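Local structure of ATP-dependent zinc metalloprotease FtsH (Thermotoga maritima, 4M8A) at residues B[55-58]-B[59-63]. The protein probably acts as a processive, ATP-dependent zinc metallopeptidase on cytoplasmic and membrane proteins and in membrane-protein quality control, this chain being its periplasmic domain. Residues are numbered along the deposited sequence; the frame is centred on the assembly and turned at random.
Sequences SQLI and EKLVS
The carboxylate of Glu-59 turns one of its faces to Ile-58, whose CG2 methyl lies on that side of the plane, beyond the OE2 end, a loose 4.4 Å from Ile-58 CG2 to Glu-59 OE2. The bend at chi2 (-61°) folds the Glu-59 chain so that the group stays beside the helix instead of reaching straight out. OE2 itself is hydrogen-bonded to the hydroxyl of Tyr-9 of a second subunit, while Trp-50 of that subunit packs on Ile-58. Among the peptide groups, Glu-59 N meets the Ser-55 carbonyl 33° off its plane, and Glu-59 CG leans on the same oxygen, 3.4 Å from Ser-55 O. The Leu-57 carbonyl is approached more nearly end-on: Leu-61 N bonds to Leu-57 O at 2.9 Å, almost straight (169°). Leu-61 CG, set beside its own backbone N, comes 3.3 Å from Leu-57 O. One turn apart the leucines touch, Leu-57 CG lying 4.2 Å from Leu-61 CD1. Both side chains also face helix 9-17, through Tyr-9 and Val-16 of the same chain. Val-62 N bonds to the next oxygen, with Val-62 CG2 3.3 Å from Ile-58 O. These backbone bonds are the i-to-i+4 set of a regular alpha-helix. At its start Asp-54 OD1 accepts from Leu-57 N; near its end Ser-63 OG donates to Lys-60 O at 2.8 Å. Chemically the helix is two-sided: Leu-57 and Leu-61 fasten it within its own domain, whereas Ile-58 and the Glu-59 carboxylate bring apolar packing and a polar bond to the subunit interface of the hexamer.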
loop_
_atom_site.group_PDB
_atom_site.type_symbol
_atom_site.label_atom_id
_atom_site.label_comp_id
_atom_site.label_asym_id
_atom_site.label_seq_id
_atom_site.Cartn_x
_atom_site.Cartn_y
_atom_site.Cartn_z
ATOM N N SER B 55 12.761 0.873 6.512
ATOM C CA SER B 55 11.356 0.821 6.904
ATOM C C SER B 55 10.428 0.824 5.703
ATOM O O SER B 55 9.328 0.282 5.770
ATOM C CB SER B 55 11.005 1.997 7.818
ATOM O OG SER B 55 11.119 3.227 7.121
ATOM N N GLN B 56 10.873 1.436 4.610
ATOM C CA GLN B 56 10.068 1.490 3.395
ATOM C C GLN B 56 9.947 0.102 2.778
ATOM O O GLN B 56 8.857 -0.317 2.375
ATOM C CB GLN B 56 10.681 2.465 2.397
ATOM C CG GLN B 56 9.784 2.828 1.244
ATOM C CD GLN B 56 10.327 4.017 0.484
ATOM O OE1 GLN B 56 10.966 4.900 1.055
ATOM N NE2 GLN B 56 10.065 4.052 -0.818
ATOM N N LEU B 57 11.066 -0.623 2.736
ATOM C CA LEU B 57 11.068 -1.992 2.224
ATOM C C LEU B 57 10.224 -2.888 3.114
ATOM O O LEU B 57 9.411 -3.679 2.640
ATOM C CB LEU B 57 12.486 -2.549 2.156
ATOM C CG LEU B 57 12.593 -4.057 1.871
ATOM C CD1 LEU B 57 12.145 -4.415 0.444
ATOM C CD2 LEU B 57 14.013 -4.568 2.136
ATOM N N ILE B 58 10.420 -2.752 4.416
ATOM C CA ILE B 58 9.718 -3.611 5.365
ATOM C C ILE B 58 8.209 -3.411 5.320
ATOM O O ILE B 58 7.455 -4.377 5.274
ATOM C CB ILE B 58 10.290 -3.441 6.794
ATOM C CG1 ILE B 58 11.735 -3.962 6.796
ATOM C CG2 ILE B 58 9.447 -4.196 7.810
ATOM C CD1 ILE B 58 12.582 -3.551 7.998
ATOM N N GLU B 59 7.747 -2.173 5.316
ATOM C CA GLU B 59 6.305 -2.009 5.314
ATOM C C GLU B 59 5.717 -2.403 3.960
ATOM O O GLU B 59 4.587 -2.882 3.898
ATOM C CB GLU B 59 5.884 -0.613 5.788
ATOM C CG GLU B 59 6.336 -0.272 7.219
ATOM C CD GLU B 59 5.778 -1.200 8.306
ATOM O OE1 GLU B 59 4.638 -1.706 8.172
ATOM O OE2 GLU B 59 6.476 -1.397 9.325
ATOM N N LYS B 60 6.502 -2.257 2.890
ATOM C CA LYS B 60 6.110 -2.765 1.570
ATOM C C LYS B 60 5.905 -4.285 1.564
ATOM O O LYS B 60 4.899 -4.787 1.048
ATOM C CB LYS B 60 7.153 -2.390 0.516
ATOM C CG LYS B 60 6.912 -2.984 -0.875
ATOM C CD LYS B 60 8.029 -2.566 -1.834
ATOM C CE LYS B 60 8.010 -3.364 -3.130
ATOM N NZ LYS B 60 9.055 -2.890 -4.090
ATOM N N LEU B 61 6.870 -5.025 2.105
ATOM C CA LEU B 61 6.711 -6.458 2.264
ATOM C C LEU B 61 5.460 -6.777 3.075
ATOM O O LEU B 61 4.653 -7.619 2.673
ATOM C CB LEU B 61 7.935 -7.039 2.968
ATOM C CG LEU B 61 9.271 -6.957 2.218
ATOM C CD1 LEU B 61 10.386 -7.434 3.129
ATOM C CD2 LEU B 61 9.242 -7.750 0.921
ATOM N N VAL B 62 5.289 -6.108 4.214
ATOM C CA VAL B 62 4.132 -6.392 5.064
ATOM C C VAL B 62 2.804 -6.101 4.353
ATOM O O VAL B 62 1.840 -6.880 4.441
ATOM C CB VAL B 62 4.214 -5.622 6.414
ATOM C CG1 VAL B 62 2.911 -5.765 7.212
ATOM C CG2 VAL B 62 5.399 -6.113 7.225
ATOM N N SER B 63 2.754 -4.987 3.631
ATOM C CA SER B 63 1.532 -4.576 2.947
ATOM C C SER B 63 1.145 -5.581 1.858
ATOM O O SER B 63 -0.026 -5.710 1.529
ATOM C CB SER B 63 1.715 -3.179 2.347
ATOM O OG SER B 63 2.538 -3.223 1.192
#